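Local coordinates for glycosyl hydrolase, BNR repeat (PDB 3B7F), which is a putative glycosyl hydrolase with BNR repeats, built as a seven-bladed beta-propeller, at residues C236-Q250 / D278-R291. Residues are numbered along the deposited sequence; the frame is centred on the assembly and turned at random.
With EDO (1,2-ethanediol), chain H.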
ATOM      1  N   CYS A 236       3.159  -5.773   0.319  1.00 27.30           N
ATOM      2  CA  CYS A 236       2.292  -4.962  -0.487  1.00 26.15           C
ATOM      3  C   CYS A 236       1.766  -5.829  -1.599  1.00 26.01           C
ATOM      4  O   CYS A 236       2.557  -6.479  -2.255  1.00 25.32           O
ATOM      5  CB  CYS A 236       3.090  -3.790  -1.041  1.00 26.87           C
ATOM      6  SG  CYS A 236       2.059  -2.528  -1.826  1.00 27.40           S
ATOM      7  N   VAL A 237       0.442  -5.890  -1.750  1.00 26.70           N
ATOM      8  CA  VAL A 237      -0.219  -6.665  -2.796  1.00 25.54           C
ATOM      9  C   VAL A 237      -1.043  -5.675  -3.649  1.00 27.54           C
ATOM     10  O   VAL A 237      -1.636  -4.742  -3.102  1.00 28.15           O
ATOM     11  CB  VAL A 237      -1.130  -7.830  -2.231  1.00 26.98           C
ATOM     12  CG1 VAL A 237      -1.400  -8.882  -3.314  1.00 27.35           C
ATOM     13  CG2 VAL A 237      -0.520  -8.525  -1.025  1.00 27.29           C
ATOM     14  N   VAL A 238      -1.069  -5.883  -4.974  1.00 28.94           N
ATOM     15  CA  VAL A 238      -1.851  -5.070  -5.923  1.00 26.31           C
ATOM     16  C   VAL A 238      -2.592  -5.996  -6.924  1.00 27.00           C
ATOM     17  O   VAL A 238      -2.128  -7.080  -7.242  1.00 27.22           O
ATOM     18  CB  VAL A 238      -0.967  -4.007  -6.682  1.00 28.98           C
ATOM     19  CG1 VAL A 238      -0.373  -2.955  -5.708  1.00 26.79           C
ATOM     20  CG2 VAL A 238       0.164  -4.656  -7.433  1.00 22.57           C
ATOM     21  N   GLN A 239      -3.781  -5.587  -7.343  1.00 26.92           N
ATOM     22  CA  GLN A 239      -4.570  -6.276  -8.346  1.00 26.33           C
ATOM     23  C   GLN A 239      -4.593  -5.309  -9.501  1.00 27.83           C
ATOM     24  O   GLN A 239      -4.937  -4.140  -9.301  1.00 29.22           O
ATOM     25  CB  GLN A 239      -5.983  -6.536  -7.830  1.00 26.04           C
ATOM     26  CG  GLN A 239      -6.928  -7.206  -8.854  1.00 28.46           C
ATOM     27  CD  GLN A 239      -8.283  -7.534  -8.274  1.00 27.92           C
ATOM     28  OE1 GLN A 239      -8.758  -6.849  -7.365  1.00 22.96           O
ATOM     29  NE2 GLN A 239      -8.929  -8.568  -8.820  1.00 25.48           N
ATOM     30  N   HIS A 240      -4.258  -5.768 -10.706  1.00 29.93           N
ATOM     31  CA  HIS A 240      -4.164  -4.855 -11.839  1.00 31.66           C
ATOM     32  C   HIS A 240      -5.556  -4.400 -12.300  1.00 33.49           C
ATOM     33  O   HIS A 240      -6.419  -5.222 -12.454  1.00 32.79           O
ATOM     34  CB  HIS A 240      -3.398  -5.465 -13.003  1.00 32.10           C
ATOM     35  CG  HIS A 240      -2.890  -4.427 -13.940  1.00 32.95           C
ATOM     36  ND1 HIS A 240      -3.606  -3.978 -15.030  1.00 43.19           N
ATOM     37  CD2 HIS A 240      -1.788  -3.655 -13.871  1.00 36.08           C
ATOM     38  CE1 HIS A 240      -2.933  -3.007 -15.620  1.00 35.42           C
ATOM     39  NE2 HIS A 240      -1.826  -2.795 -14.936  1.00 35.59           N
ATOM     40  N   PRO A 241      -5.776  -3.083 -12.490  1.00 32.34           N
ATOM     41  CA  PRO A 241      -7.125  -2.643 -12.854  1.00 33.65           C
ATOM     42  C   PRO A 241      -7.547  -2.991 -14.285  1.00 34.57           C
ATOM     43  O   PRO A 241      -8.740  -3.168 -14.543  1.00 32.56           O
ATOM     44  CB  PRO A 241      -7.060  -1.127 -12.631  1.00 32.27           C
ATOM     45  CG  PRO A 241      -5.670  -0.790 -12.783  1.00 32.61           C
ATOM     46  CD  PRO A 241      -4.850  -1.946 -12.389  1.00 33.63           C
ATOM     47  N   ALA A 242      -6.572  -3.061 -15.191  1.00 36.88           N
ATOM     48  CA  ALA A 242      -6.790  -3.449 -16.586  1.00 38.39           C
ATOM     49  C   ALA A 242      -6.925  -4.982 -16.799  1.00 37.40           C
ATOM     50  O   ALA A 242      -7.649  -5.397 -17.683  1.00 43.82           O
ATOM     51  CB  ALA A 242      -5.650  -2.889 -17.456  1.00 40.05           C
ATOM     52  N   ALA A 243      -6.223  -5.786 -16.003  1.00 34.55           N
ATOM     53  CA  ALA A 243      -6.241  -7.250 -16.054  1.00 31.16           C
ATOM     54  C   ALA A 243      -6.381  -7.755 -14.614  1.00 29.82           C
ATOM     55  O   ALA A 243      -5.422  -8.267 -14.045  1.00 29.17           O
ATOM     56  CB  ALA A 243      -4.983  -7.757 -16.687  1.00 28.03           C
ATOM     57  N   PRO A 244      -7.588  -7.620 -14.010  1.00 30.01           N
ATOM     58  CA  PRO A 244      -7.801  -7.993 -12.576  1.00 29.40           C
ATOM     59  C   PRO A 244      -7.541  -9.466 -12.159  1.00 29.76           C
ATOM     60  O   PRO A 244      -7.497  -9.748 -10.958  1.00 29.70           O
ATOM     61  CB  PRO A 244      -9.228  -7.491 -12.271  1.00 27.95           C
ATOM     62  CG  PRO A 244      -9.877  -7.236 -13.637  1.00 29.64           C
ATOM     63  CD  PRO A 244      -8.806  -7.071 -14.647  1.00 28.88           C
ATOM     64  N   ASP A 245      -7.353 -10.374 -13.119  1.00 30.07           N
ATOM     65  CA  ASP A 245      -6.842 -11.722 -12.804  1.00 30.48           C
ATOM     66  C   ASP A 245      -5.384 -11.697 -12.348  1.00 29.38           C
ATOM     67  O   ASP A 245      -4.946 -12.621 -11.652  1.00 27.27           O
ATOM     68  CB  ASP A 245      -6.913 -12.653 -14.011  1.00 32.80           C
ATOM     69  CG  ASP A 245      -8.339 -13.014 -14.393  1.00 36.09           C
ATOM     70  OD1 ASP A 245      -9.147 -13.381 -13.505  1.00 31.96           O
ATOM     71  OD2 ASP A 245      -8.622 -12.949 -15.601  1.00 31.49           O
ATOM     72  N   ILE A 246      -4.646 -10.651 -12.732  1.00 29.51           N
ATOM     73  CA  ILE A 246      -3.223 -10.531 -12.393  1.00 30.24           C
ATOM     74  C   ILE A 246      -2.998  -9.748 -11.096  1.00 27.23           C
ATOM     75  O   ILE A 246      -3.448  -8.604 -10.957  1.00 26.89           O
ATOM     76  CB  ILE A 246      -2.413  -9.878 -13.550  1.00 30.36           C
ATOM     77  CG1 ILE A 246      -2.825 -10.449 -14.918  1.00 30.02           C
ATOM     78  CG2 ILE A 246      -0.894 -10.016 -13.300  1.00 29.89           C
ATOM     79  CD1 ILE A 246      -2.839 -11.999 -15.037  1.00 26.66           C
ATOM     80  N   LEU A 247      -2.323 -10.399 -10.147  1.00 28.89           N
ATOM     81  CA  LEU A 247      -1.924  -9.824  -8.865  1.00 29.92           C
ATOM     82  C   LEU A 247      -0.399  -9.850  -8.773  1.00 28.03           C
ATOM     83  O   LEU A 247       0.248 -10.765  -9.287  1.00 26.35           O
ATOM     84  CB  LEU A 247      -2.509 -10.588  -7.666  1.00 29.81           C
ATOM     85  CG  LEU A 247      -3.974 -10.338  -7.270  1.00 35.04           C
ATOM     86  CD1 LEU A 247      -4.907 -10.537  -8.420  1.00 33.24           C
ATOM     87  CD2 LEU A 247      -4.358 -11.259  -6.120  1.00 33.99           C
ATOM     88  N   TYR A 248       0.168  -8.810  -8.175  1.00 24.36           N
ATOM     89  CA  TYR A 248       1.605  -8.753  -7.907  1.00 24.85           C
ATOM     90  C   TYR A 248       1.786  -8.507  -6.427  1.00 24.65           C
ATOM     91  O   TYR A 248       0.927  -7.902  -5.785  1.00 24.03           O
ATOM     92  CB  TYR A 248       2.312  -7.673  -8.707  1.00 23.87           C
ATOM     93  CG  TYR A 248       2.428  -7.931 -10.210  1.00 22.69           C
ATOM     94  CD1 TYR A 248       1.434  -7.510 -11.084  1.00 18.40           C
ATOM     95  CD2 TYR A 248       3.574  -8.522 -10.757  1.00 16.32           C
ATOM     96  CE1 TYR A 248       1.557  -7.697 -12.457  1.00 24.68           C
ATOM     97  CE2 TYR A 248       3.713  -8.693 -12.131  1.00 21.15           C
ATOM     98  CZ  TYR A 248       2.689  -8.286 -12.976  1.00 24.58           C
ATOM     99  OH  TYR A 248       2.778  -8.455 -14.344  1.00 28.85           O
ATOM    100  N   GLN A 249       2.853  -9.055  -5.850  1.00 26.63           N
ATOM    101  CA  GLN A 249       3.164  -8.705  -4.469  1.00 25.48           C
ATOM    102  C   GLN A 249       4.653  -8.589  -4.204  1.00 22.22           C
ATOM    103  O   GLN A 249       5.461  -9.277  -4.830  1.00 22.42           O
ATOM    104  CB  GLN A 249       2.525  -9.673  -3.440  1.00 24.39           C
ATOM    105  CG  GLN A 249       3.030 -11.116  -3.466  1.00 27.13           C
ATOM    106  CD  GLN A 249       2.800 -11.843  -2.168  1.00 28.14           C
ATOM    107  OE1 GLN A 249       3.290 -11.415  -1.136  1.00 28.24           O
ATOM    108  NE2 GLN A 249       2.086 -12.975  -2.214  1.00 30.19           N
ATOM    109  N   GLN A 250       4.993  -7.676  -3.291  1.00 23.92           N
ATOM    110  CA  GLN A 250       6.321  -7.577  -2.705  1.00 21.97           C
ATOM    111  C   GLN A 250       6.118  -8.258  -1.355  1.00 22.55           C
ATOM    112  O   GLN A 250       5.286  -7.840  -0.567  1.00 22.43           O
ATOM    113  CB  GLN A 250       6.783  -6.134  -2.500  1.00 21.89           C
ATOM    114  CG  GLN A 250       8.102  -6.028  -1.778  1.00 21.91           C
ATOM    115  CD  GLN A 250       9.312  -6.629  -2.512  1.00 23.36           C
ATOM    116  OE1 GLN A 250       9.953  -5.944  -3.313  1.00 24.99           O
ATOM    117  NE2 GLN A 250       9.686  -7.872  -2.164  1.00 21.04           N
ATOM    118  N   ASP A 278      15.411  -9.627  -4.151  1.00 23.95           N
ATOM    119  CA  ASP A 278      14.018  -9.265  -4.449  1.00 24.23           C
ATOM    120  C   ASP A 278      13.198  -9.029  -3.200  1.00 25.10           C
ATOM    121  O   ASP A 278      11.982  -9.277  -3.160  1.00 25.07           O
ATOM    122  CB  ASP A 278      13.389 -10.293  -5.396  1.00 25.73           C
ATOM    123  CG  ASP A 278      13.172 -11.636  -4.762  1.00 26.36           C
ATOM    124  OD1 ASP A 278      13.870 -11.938  -3.792  1.00 22.64           O
ATOM    125  OD2 ASP A 278      12.237 -12.354  -5.189  1.00 26.61           O
ATOM    126  N   ILE A 279      13.871  -8.490  -2.180  1.00 25.60           N
ATOM    127  CA  ILE A 279      13.236  -8.143  -0.916  1.00 26.67           C
ATOM    128  C   ILE A 279      13.049  -6.646  -0.940  1.00 24.49           C
ATOM    129  O   ILE A 279      13.836  -5.922  -1.549  1.00 25.07           O
ATOM    130  CB  ILE A 279      14.046  -8.613   0.322  1.00 26.89           C
ATOM    131  CG1 ILE A 279      14.521 -10.059   0.112  1.00 28.51           C
ATOM    132  CG2 ILE A 279      13.208  -8.441   1.612  1.00 20.96           C
ATOM    133  CD1 ILE A 279      13.473 -10.979  -0.491  1.00 22.06           C
ATOM    134  N   GLY A 280      11.990  -6.190  -0.290  1.00 24.80           N
ATOM    135  CA  GLY A 280      11.634  -4.773  -0.271  1.00 24.16           C
ATOM    136  C   GLY A 280      10.262  -4.672   0.331  1.00 25.22           C
ATOM    137  O   GLY A 280       9.749  -5.664   0.834  1.00 29.09           O
ATOM    138  N   PHE A 281       9.694  -3.465   0.331  1.00 27.68           N
ATOM    139  CA  PHE A 281       8.336  -3.219   0.860  1.00 25.90           C
ATOM    140  C   PHE A 281       7.219  -2.890  -0.129  1.00 23.91           C
ATOM    141  O   PHE A 281       6.217  -3.631  -0.185  1.00 21.33           O
ATOM    142  CB  PHE A 281       8.399  -2.172   2.001  1.00 24.38           C
ATOM    143  CG  PHE A 281       9.097  -2.681   3.244  1.00 25.52           C
ATOM    144  CD1 PHE A 281       8.461  -3.590   4.080  1.00 21.74           C
ATOM    145  CD2 PHE A 281      10.368  -2.238   3.587  1.00 24.36           C
ATOM    146  CE1 PHE A 281       9.091  -4.077   5.216  1.00 29.80           C
ATOM    147  CE2 PHE A 281      11.003  -2.712   4.717  1.00 33.11           C
ATOM    148  CZ  PHE A 281      10.362  -3.637   5.538  1.00 31.32           C
ATOM    149  N   PRO A 282       7.347  -1.801  -0.909  1.00 23.50           N
ATOM    150  CA  PRO A 282       6.236  -1.457  -1.834  1.00 25.42           C
ATOM    151  C   PRO A 282       6.250  -2.165  -3.215  1.00 26.58           C
ATOM    152  O   PRO A 282       7.295  -2.658  -3.670  1.00 28.79           O
ATOM    153  CB  PRO A 282       6.487   0.028  -2.088  1.00 26.44           C
ATOM    154  CG  PRO A 282       7.987   0.132  -2.071  1.00 19.08           C
ATOM    155  CD  PRO A 282       8.471  -0.845  -1.057  1.00 25.17           C
ATOM    156  N   ILE A 283       5.088  -2.219  -3.853  1.00 27.31           N
ATOM    157  CA  ILE A 283       4.973  -2.668  -5.247  1.00 27.63           C
ATOM    158  C   ILE A 283       3.905  -1.772  -5.914  1.00 27.95           C
ATOM    159  O   ILE A 283       2.897  -1.462  -5.299  1.00 24.07           O
ATOM    160  CB  ILE A 283       4.687  -4.200  -5.388  1.00 27.12           C
ATOM    161  CG1 ILE A 283       4.969  -4.677  -6.821  1.00 36.19           C
ATOM    162  CG2 ILE A 283       3.250  -4.566  -4.949  1.00 22.54           C
ATOM    163  CD1 ILE A 283       5.256  -6.189  -6.960  1.00 25.97           C
ATOM    164  N   VAL A 284       4.137  -1.355  -7.154  1.00 29.71           N
ATOM    165  CA  VAL A 284       3.220  -0.466  -7.882  1.00 29.31           C
ATOM    166  C   VAL A 284       3.087  -0.969  -9.305  1.00 29.49           C
ATOM    167  O   VAL A 284       4.073  -1.374  -9.888  1.00 29.21           O
ATOM    168  CB  VAL A 284       3.746   1.029  -7.874  1.00 30.62           C
ATOM    169  CG1 VAL A 284       2.968   1.898  -8.862  1.00 28.88           C
ATOM    170  CG2 VAL A 284       3.686   1.601  -6.474  1.00 26.71           C
ATOM    171  N   VAL A 285       1.879  -0.933  -9.859  1.00 32.07           N
ATOM    172  CA  VAL A 285       1.624  -1.390 -11.240  1.00 32.25           C
ATOM    173  C   VAL A 285       1.252  -0.221 -12.139  1.00 30.10           C
ATOM    174  O   VAL A 285       0.673   0.737 -11.684  1.00 34.30           O
ATOM    175  CB  VAL A 285       0.501  -2.443 -11.297  1.00 33.97           C
ATOM    176  CG1 VAL A 285       0.738  -3.480 -10.294  1.00 29.96           C
ATOM    177  CG2 VAL A 285      -0.914  -1.808 -11.077  1.00 40.35           C
ATOM    178  N   HIS A 286       1.643  -0.285 -13.404  1.00 31.11           N
ATOM    179  CA  HIS A 286       1.281   0.713 -14.408  1.00 30.04           C
ATOM    180  C   HIS A 286      -0.243   0.567 -14.616  1.00 29.59           C
ATOM    181  O   HIS A 286      -0.725  -0.521 -14.822  1.00 28.38           O
ATOM    182  CB  HIS A 286       2.070   0.428 -15.682  1.00 28.83           C
ATOM    183  CG  HIS A 286       1.907   1.436 -16.776  1.00 28.03           C
ATOM    184  ND1 HIS A 286       0.722   1.636 -17.448  1.00 25.79           N
ATOM    185  CD2 HIS A 286       2.813   2.239 -17.378  1.00 27.93           C
ATOM    186  CE1 HIS A 286       0.894   2.542 -18.392  1.00 24.77           C
ATOM    187  NE2 HIS A 286       2.161   2.909 -18.386  1.00 26.45           N
ATOM    188  N   GLN A 287      -0.990   1.662 -14.509  1.00 31.95           N
ATOM    189  CA  GLN A 287      -2.461   1.661 -14.666  1.00 32.94           C
ATOM    190  C   GLN A 287      -3.042   0.910 -15.872  1.00 30.92           C
ATOM    191  O   GLN A 287      -4.046   0.224 -15.743  1.00 31.29           O
ATOM    192  CB  GLN A 287      -2.980   3.093 -14.750  1.00 34.59           C
ATOM    193  CG  GLN A 287      -3.360   3.680 -13.423  1.00 49.08           C
ATOM    194  CD  GLN A 287      -4.656   3.119 -12.907  1.00 50.00           C
ATOM    195  OE1 GLN A 287      -5.623   2.984 -13.657  1.00 48.04           O
ATOM    196  NE2 GLN A 287      -4.684   2.792 -11.626  1.00 56.94           N
ATOM    197  N   ARG A 288      -2.401   1.094 -17.022  1.00 28.28           N
ATOM    198  CA  ARG A 288      -2.812   0.510 -18.286  1.00 28.98           C
ATOM    199  C   ARG A 288      -2.100  -0.776 -18.734  1.00 30.15           C
ATOM    200  O   ARG A 288      -2.712  -1.559 -19.443  1.00 32.23           O
ATOM    201  CB  ARG A 288      -2.679   1.563 -19.377  1.00 29.30           C
ATOM    202  CG  ARG A 288      -3.660   2.696 -19.157  1.00 29.77           C
ATOM    203  CD  ARG A 288      -3.566   3.736 -20.195  1.00 28.56           C
ATOM    204  NE  ARG A 288      -2.270   4.412 -20.246  1.00 32.03           N
ATOM    205  CZ  ARG A 288      -1.860   5.356 -19.398  1.00 29.96           C
ATOM    206  NH1 ARG A 288      -2.623   5.782 -18.404  1.00 29.97           N
ATOM    207  NH2 ARG A 288      -0.664   5.911 -19.576  1.00 33.41           N
ATOM    208  N   ASP A 289      -0.872  -1.015 -18.278  1.00 28.99           N
ATOM    209  CA  ASP A 289      -0.036  -2.131 -18.698  1.00 27.46           C
ATOM    210  C   ASP A 289       0.140  -3.133 -17.547  1.00 28.95           C
ATOM    211  O   ASP A 289       0.884  -2.851 -16.602  1.00 26.32           O
ATOM    212  CB  ASP A 289       1.331  -1.579 -19.132  1.00 26.92           C
ATOM    213  CG  ASP A 289       2.253  -2.639 -19.701  1.00 31.63           C
ATOM    214  OD1 ASP A 289       1.816  -3.784 -19.901  1.00 31.66           O
ATOM    215  OD2 ASP A 289       3.428  -2.311 -19.970  1.00 30.28           O
ATOM    216  N   PRO A 290      -0.528  -4.317 -17.615  1.00 28.58           N
ATOM    217  CA  PRO A 290      -0.308  -5.298 -16.543  1.00 29.33           C
ATOM    218  C   PRO A 290       1.082  -5.929 -16.487  1.00 27.23           C
ATOM    219  O   PRO A 290       1.351  -6.654 -15.540  1.00 25.20           O
ATOM    220  CB  PRO A 290      -1.391  -6.360 -16.800  1.00 31.70           C
ATOM    221  CG  PRO A 290      -1.751  -6.231 -18.188  1.00 30.89           C
ATOM    222  CD  PRO A 290      -1.525  -4.796 -18.578  1.00 29.95           C
ATOM    223  N   ARG A 291       1.934  -5.660 -17.482  1.00 27.87           N
ATOM    224  CA  ARG A 291       3.314  -6.171 -17.529  1.00 27.37           C
ATOM    225  C   ARG A 291       4.334  -5.260 -16.833  1.00 27.20           C
ATOM    226  O   ARG A 291       5.446  -5.700 -16.573  1.00 26.64           O
ATOM    227  CB  ARG A 291       3.732  -6.427 -18.984  1.00 27.43           C
ATOM    228  CG  ARG A 291       2.926  -7.549 -19.633  1.00 30.85           C
ATOM    229  CD  ARG A 291       3.121  -7.752 -21.154  1.00 31.99           C
ATOM    230  NE  ARG A 291       4.452  -8.160 -21.620  1.00 46.61           N
ATOM    231  CZ  ARG A 291       5.002  -9.381 -21.506  1.00 41.43           C
ATOM    232  NH1 ARG A 291       4.404 -10.371 -20.846  1.00 43.54           N
ATOM    233  NH2 ARG A 291       6.215  -9.603 -22.015  1.00 37.49           N
TER
HETATM  234  C1  EDO H 400       4.574   1.034 -21.480  1.00 62.99           C
HETATM  235  O1  EDO H 400       3.416   0.335 -20.996  1.00 56.86           O
HETATM  236  C2  EDO H 400       5.655   1.220 -20.402  1.00 62.14           C
HETATM  237  O2  EDO H 400       6.132  -0.002 -19.784  1.00 51.65           O
HETATM  238  O   HOH W   1       9.918  -3.180  -3.161  1.00 13.03           O
HETATM  239  O   HOH W   2      12.548  -5.853  -4.448  1.00 22.90           O
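His240 reaches from the turn after strand 236-239 into the loop 286-290, its CG anti to the backbone N (chi1 -160°). NE2 gives its hydrogen to His286 O at 2.5 Å, lying nearly on the extension of that C=O bond, while the oxygen sits 25° out of the imidazole plane. Pro290 lies across one face of the ring in a CH-pi contact, its CA 3.4 Å from the ring centroid, while Pro241 CD lies over the opposite face near the rim. The imidazole is thus held between Pro290 and the edge of Pro241, with NE2 bonded to the loop. A second bond fastens the same loop: Tyr248 OH donates to Pro290 O at 2.6 Å, in the carbonyl plane and at the edge of the phenol ring. Between these anchors and Gln250, Ile283 points into the strand pair, its CD1 3.7 Å from Tyr248 CB and its CG2 beside Cys236 SG and Val238. Gln250, bent at chi2 (64°), sends NE2 almost straight to Asp278 O, 2.9 Å away, while OE1 accepts from two waters, one of which also donates to Pro282 O. The contact packs two successive propeller blades face to face: innermost strands 234-239 and 282-285 run nearly parallel, Val293 of strand 293-297 touches Tyr248, Ile283 and Val285, and Trp265 of strand 264-266 touches Val237, Leu247 and Gln249.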